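Galactofuranose-binding protein YtfQ (Escherichia coli, PDB 2VK2) binds both alpha- and beta-galactofuranose in the periplasm as the solute-binding component of the ABC transporter YtfQRT-YjfF. Local coordinates at residues 90-95 with 139-144; 235-240 with 284-289. All blocks are in the same frame, centred on the assembly; numbering follows the deposited sequence.

Interaction 1: residues 90-95 with 139-144; sequences DRSIDV and GASVAI. With GZL (beta-D-galactofuranose), chain B.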
loop_
_atom_site.group_PDB
_atom_site.type_symbol
_atom_site.label_atom_id
_atom_site.label_comp_id
_atom_site.label_asym_id
_atom_site.label_seq_id
_atom_site.Cartn_x
_atom_site.Cartn_y
_atom_site.Cartn_z
ATOM N N ASP A 90 6.171 -0.206 5.538
ATOM C CA ASP A 90 5.223 -0.051 4.402
ATOM C C ASP A 90 4.717 1.363 4.076
ATOM O O ASP A 90 4.327 1.605 2.977
ATOM C CB ASP A 90 4.084 -1.110 4.483
ATOM C CG ASP A 90 2.908 -0.701 5.340
ATOM O OD1 ASP A 90 2.239 0.254 5.046
ATOM O OD2 ASP A 90 2.603 -1.419 6.291
ATOM N N ARG A 91 4.800 2.265 5.036
ATOM C CA ARG A 91 4.670 3.745 4.777
ATOM C C ARG A 91 5.827 4.477 5.451
ATOM O O ARG A 91 6.417 3.972 6.337
ATOM C CB ARG A 91 3.339 4.277 5.297
ATOM C CG ARG A 91 2.108 3.530 4.664
ATOM C CD ARG A 91 0.816 4.209 5.005
ATOM N NE ARG A 91 -0.308 3.378 4.422
ATOM C CZ ARG A 91 -1.573 3.493 4.751
ATOM N NH1 ARG A 91 -2.025 4.438 5.537
ATOM N NH2 ARG A 91 -2.455 2.639 4.278
ATOM N N SER A 92 6.033 5.680 4.943
ATOM C CA SER A 92 7.151 6.504 5.380
ATOM C C SER A 92 6.668 7.731 6.142
ATOM O O SER A 92 5.490 8.085 6.106
ATOM C CB SER A 92 7.974 6.943 4.169
ATOM O OG SER A 92 8.574 5.836 3.519
ATOM N N ILE A 93 7.598 8.379 6.838
ATOM C CA ILE A 93 7.300 9.620 7.542
ATOM C C ILE A 93 8.172 10.744 7.007
ATOM O O ILE A 93 9.222 10.507 6.404
ATOM C CB ILE A 93 7.461 9.475 9.079
ATOM C CG1 ILE A 93 8.924 9.247 9.473
ATOM C CG2 ILE A 93 6.577 8.340 9.594
ATOM C CD1 ILE A 93 9.133 9.152 10.976
ATOM N N ASP A 94 7.697 11.964 7.229
ATOM C CA ASP A 94 8.419 13.164 6.836
ATOM C C ASP A 94 8.926 13.851 8.101
ATOM O O ASP A 94 8.186 14.577 8.760
ATOM C CB ASP A 94 7.503 14.090 6.032
ATOM C CG ASP A 94 8.239 15.274 5.423
ATOM O OD1 ASP A 94 9.473 15.200 5.239
ATOM O OD2 ASP A 94 7.572 16.284 5.117
ATOM N N VAL A 95 10.182 13.581 8.444
ATOM C CA VAL A 95 10.830 14.216 9.592
ATOM C C VAL A 95 12.202 14.716 9.170
ATOM O O VAL A 95 12.848 14.126 8.300
ATOM C CB VAL A 95 10.989 13.252 10.792
ATOM C CG1 VAL A 95 9.630 12.799 11.301
ATOM C CG2 VAL A 95 11.862 12.055 10.423
ATOM N N GLY A 139 -2.755 11.920 3.032
ATOM C CA GLY A 139 -1.584 12.104 3.885
ATOM C C GLY A 139 -0.668 10.897 3.997
ATOM O O GLY A 139 0.453 11.022 4.491
ATOM N N ALA A 140 -1.128 9.728 3.553
ATOM C CA ALA A 140 -0.284 8.535 3.534
ATOM C C ALA A 140 0.833 8.736 2.524
ATOM O O ALA A 140 0.575 9.146 1.398
ATOM C CB ALA A 140 -1.107 7.309 3.171
ATOM N N SER A 141 2.074 8.448 2.911
ATOM C CA SER A 141 3.205 8.640 2.004
ATOM C C SER A 141 2.980 7.886 0.701
ATOM O O SER A 141 3.293 8.384 -0.377
ATOM C CB SER A 141 4.518 8.181 2.645
ATOM O OG SER A 141 4.572 6.766 2.773
ATOM N N VAL A 142 2.420 6.684 0.817
ATOM C CA VAL A 142 2.206 5.813 -0.333
ATOM C C VAL A 142 1.184 6.386 -1.315
ATOM O O VAL A 142 1.315 6.185 -2.520
ATOM C CB VAL A 142 1.812 4.380 0.110
ATOM C CG1 VAL A 142 2.967 3.725 0.858
ATOM C CG2 VAL A 142 0.553 4.390 0.960
ATOM N N ALA A 143 0.177 7.100 -0.814
ATOM C CA ALA A 143 -0.808 7.752 -1.680
ATOM C C ALA A 143 -0.173 8.932 -2.414
ATOM O O ALA A 143 -0.347 9.091 -3.621
ATOM C CB ALA A 143 -2.012 8.209 -0.871
ATOM N N ILE A 144 0.578 9.745 -1.680
ATOM C CA ILE A 144 1.296 10.872 -2.264
ATOM C C ILE A 144 2.246 10.388 -3.361
ATOM O O ILE A 144 2.280 10.949 -4.459
ATOM C CB ILE A 144 2.079 11.639 -1.174
ATOM C CG1 ILE A 144 1.108 12.327 -0.208
ATOM C CG2 ILE A 144 3.015 12.663 -1.801
ATOM C CD1 ILE A 144 1.746 12.753 1.105
HETATM C C6 GZL B . 1.436 -0.167 1.109
HETATM C C5 GZL B . 0.482 0.448 1.836
HETATM C C4 GZL B . -0.994 0.431 1.485
HETATM C C3 GZL B . -1.553 -0.553 0.495
HETATM C C2 GZL B . -2.665 -1.098 0.971
HETATM O O6 GZL B . 2.726 -0.103 1.452
HETATM O O5 GZL B . 0.845 1.198 2.883
HETATM O O4 GZL B . -1.779 0.189 2.661
HETATM O O3 GZL B . -1.027 -0.747 -0.709
HETATM C C1 GZL B . -2.903 -0.647 2.367
HETATM O O2 GZL B . -3.492 -1.957 0.373
HETATM O O1 GZL B . -4.110 0.099 2.484
HETATM O O HOH W 1 2.692 7.663 5.751
#
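Ser-92 and Ser-141 join the loop 90-95 to the start of helix 141-153: the backbone N of Ser-92 donates a nearly straight hydrogen bond (168°) to OG of Ser-141, 2.8 Å away. The hydroxyl sits there because chi1 of Ser-141 is 70°, which sets OG between its own backbone N and carbonyl carbon. A water closes a second link, donating to O of Ser-92 and accepting from N of Ser-141, one of the amides of the first helical turn.

Beside this polar pair runs Arg-91. Its chain is extended from CG to NE and crosses the side chain of Val-142 at about a right angle, with NE 3.7 Å from CG2 of Val-142. Farther out, NH1 of Arg-91 lies 3.8 Å from CB of Ala-140, the N-cap residue, and also reaches the carbonyl of Val-67. The guanidinium meets the sugar at its edge: NE donates to O5 of galactofuranose at 2.9 Å and NH2 to O4 at 3.0 Å. An alanine at Arg-91 would probably leave O5 and O4 of the sugar and the carbonyl of Val-67 without these donors and open a gap beside Val-142 and Ala-140.

Asp-90 holds the same end of the sugar. Its backbone O accepts from O6 and lies 3.3 Å from CG1 of Val-142, while OD1 accepts from O5 at 2.7 Å; OD2 is held by a salt bridge to Arg-17. O5 is thus gripped by a carboxylate and a guanidinium together. The two segments come from different lobes and meet beside the bound sugar, an arrangement characteristic of the closed, liganded cleft of a periplasmic sugar-binding protein.

Interaction 2: residues 235-240 with 284-289; sequences AMMDGE and TAKEEL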
loop_
_atom_site.group_PDB
_atom_site.type_symbol
_atom_site.label_atom_id
_atom_site.label_comp_id
_atom_site.label_asym_id
_atom_site.label_seq_id
_atom_site.Cartn_x
_atom_site.Cartn_y
_atom_site.Cartn_z
ATOM N N ALA A 235 -9.846 -11.332 -10.760
ATOM C CA ALA A 235 -10.488 -10.388 -11.667
ATOM C C ALA A 235 -9.856 -10.440 -13.057
ATOM O O ALA A 235 -10.565 -10.435 -14.063
ATOM C CB ALA A 235 -10.415 -8.981 -11.103
ATOM N N MET A 236 -8.527 -10.504 -13.113
ATOM C CA MET A 236 -7.824 -10.626 -14.391
ATOM C C MET A 236 -8.240 -11.883 -15.149
ATOM O O MET A 236 -8.450 -11.843 -16.362
ATOM C CB MET A 236 -6.310 -10.654 -14.189
ATOM C CG MET A 236 -5.705 -9.324 -13.787
ATOM S SD MET A 236 -3.918 -9.455 -13.675
ATOM C CE MET A 236 -3.508 -7.846 -13.005
ATOM N N MET A 237 -8.354 -12.997 -14.434
ATOM C CA MET A 237 -8.744 -14.265 -15.055
ATOM C C MET A 237 -10.171 -14.224 -15.616
ATOM O O MET A 237 -10.473 -14.921 -16.586
ATOM C CB MET A 237 -8.574 -15.410 -14.059
ATOM C CG MET A 237 -7.114 -15.715 -13.766
ATOM S SD MET A 237 -6.880 -16.794 -12.350
ATOM C CE MET A 237 -7.465 -18.349 -13.014
ATOM N N ASP A 238 -11.032 -13.400 -15.019
ATOM C CA ASP A 238 -12.389 -13.174 -15.529
ATOM C C ASP A 238 -12.465 -12.060 -16.577
ATOM O O ASP A 238 -13.553 -11.740 -17.061
ATOM C CB ASP A 238 -13.348 -12.846 -14.375
ATOM C CG ASP A 238 -13.691 -14.057 -13.532
ATOM O OD1 ASP A 238 -13.533 -15.199 -14.016
ATOM O OD2 ASP A 238 -14.132 -13.867 -12.380
ATOM N N GLY A 239 -11.323 -11.468 -16.920
ATOM C CA GLY A 239 -11.261 -10.426 -17.945
ATOM C C GLY A 239 -11.679 -9.043 -17.474
ATOM O O GLY A 239 -11.934 -8.162 -18.296
ATOM N N GLU A 240 -11.724 -8.839 -16.159
ATOM C CA GLU A 240 -12.302 -7.620 -15.590
ATOM C C GLU A 240 -11.286 -6.652 -14.971
ATOM O O GLU A 240 -11.668 -5.571 -14.528
ATOM C CB GLU A 240 -13.390 -7.991 -14.581
ATOM C CG GLU A 240 -14.507 -8.803 -15.233
ATOM C CD GLU A 240 -15.713 -9.023 -14.346
ATOM O OE1 GLU A 240 -15.578 -8.966 -13.108
ATOM O OE2 GLU A 240 -16.807 -9.270 -14.900
ATOM N N THR A 284 -0.160 -13.671 -16.764
ATOM C CA THR A 284 0.495 -14.357 -15.645
ATOM C C THR A 284 -0.400 -14.478 -14.405
ATOM O O THR A 284 0.066 -14.901 -13.346
ATOM C CB THR A 284 1.785 -13.619 -15.235
ATOM O OG1 THR A 284 1.463 -12.289 -14.816
ATOM C CG2 THR A 284 2.763 -13.559 -16.400
ATOM N N ALA A 285 -1.678 -14.122 -14.538
ATOM C CA ALA A 285 -2.592 -14.035 -13.390
ATOM C C ALA A 285 -2.779 -15.363 -12.664
ATOM O O ALA A 285 -2.745 -15.413 -11.433
ATOM C CB ALA A 285 -3.941 -13.479 -13.828
ATOM N N LYS A 286 -2.979 -16.434 -13.426
ATOM C CA LYS A 286 -3.176 -17.762 -12.844
ATOM C C LYS A 286 -1.956 -18.200 -12.032
ATOM O O LYS A 286 -2.097 -18.694 -10.912
ATOM C CB LYS A 286 -3.479 -18.789 -13.939
ATOM C CG LYS A 286 -3.929 -20.144 -13.414
ATOM C CD LYS A 286 -4.350 -21.064 -14.549
ATOM C CE LYS A 286 -4.765 -22.434 -14.036
ATOM N NZ LYS A 286 -3.628 -23.175 -13.422
ATOM N N GLU A 287 -0.768 -18.007 -12.602
ATOM C CA GLU A 287 0.487 -18.365 -11.934
ATOM C C GLU A 287 0.700 -17.562 -10.652
ATOM O O GLU A 287 1.121 -18.114 -9.637
ATOM C CB GLU A 287 1.680 -18.154 -12.871
ATOM C CG GLU A 287 1.739 -19.129 -14.035
ATOM N N GLU A 288 0.412 -16.264 -10.703
ATOM C CA GLU A 288 0.566 -15.402 -9.531
ATOM C C GLU A 288 -0.452 -15.730 -8.444
ATOM O O GLU A 288 -0.111 -15.738 -7.260
ATOM C CB GLU A 288 0.471 -13.922 -9.922
ATOM C CG GLU A 288 1.665 -13.423 -10.722
ATOM C CD GLU A 288 2.986 -13.652 -10.007
ATOM O OE1 GLU A 288 3.089 -13.298 -8.812
ATOM O OE2 GLU A 288 3.918 -14.192 -10.638
ATOM N N LEU A 289 -1.690 -16.011 -8.847
ATOM C CA LEU A 289 -2.743 -16.416 -7.912
ATOM C C LEU A 289 -2.356 -17.679 -7.139
ATOM O O LEU A 289 -2.651 -17.796 -5.949
ATOM C CB LEU A 289 -4.064 -16.644 -8.655
ATOM C CG LEU A 289 -5.282 -17.033 -7.810
ATOM C CD1 LEU A 289 -5.572 -15.983 -6.744
ATOM C CD2 LEU A 289 -6.497 -17.247 -8.699
#
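Met-237, in the last turn of helix 230-237, reaches across to the first turns of helix 285-291, and its thioether carries much of the contact. CB starts toward the other helix. With chi1 at -70°, CG lies anti to the carbonyl carbon and comes 3.9 Å from CB of Ala-285. SD then meets two residues about one helical turn apart, 3.7 Å from CD2 of Leu-289 and 3.9 Å from CA of Lys-286. The chain bends at chi3 (72°), which carries the methyl CE to the aliphatic base of Lys-286, 4.0 Å from its CG. The rest of the lysine leads away from the contact, so here a methionine methyl lies on hydrocarbon while the ammonium is kept apart.

Ala-285 fills the inner part of the contact. Its CB meets CB of Met-236 at 3.7 Å, where the backbones also draw nearest, their CA atoms 6.3 Å apart. The extended chain of Met-236 brings SD to 4.0 Å from the same methyl, and this methionine also touches Pro-282 and Ala-241. Leu-289 turns its other contacts to Pro-230, Tyr-233 and Lys-234 on the helix that bears the two methionines.

No hydrogen bond crosses between the segments. Helix 230-237 ends in a Schellman motif, with Gly-239 at positive phi and bonds from N of Gly-239 to O of Met-236 and from N of Glu-240 to O of Ala-235. The whole is apolar helix-helix packing, with the last helix, 285-291, lying on helix 230-237 of this lobe of the periplasmic binding protein fold.

How the interactions relate
Interaction 1 is buried in the sugar cleft; interaction 2 lies farther out and is only partly buried, with Met-236 and Ala-285 inside and Met-237 and Lys-286 exposed. Their centres are about 30 Å apart on opposite sides of the chain's centre, and they share no helix or strand. The first spans the two lobes, pairing the loop after strand 86-89 with helix 141-153, and its chemistry is largely polar, with Val-142 and Ala-140 packed beside the arginine. The second, between 235-240 and 284-289, joins two helices through methyl, methylene and sulphur contacts. Directional bonds thus predominate at the binding site, and undirected apolar contact in the outer helix pair.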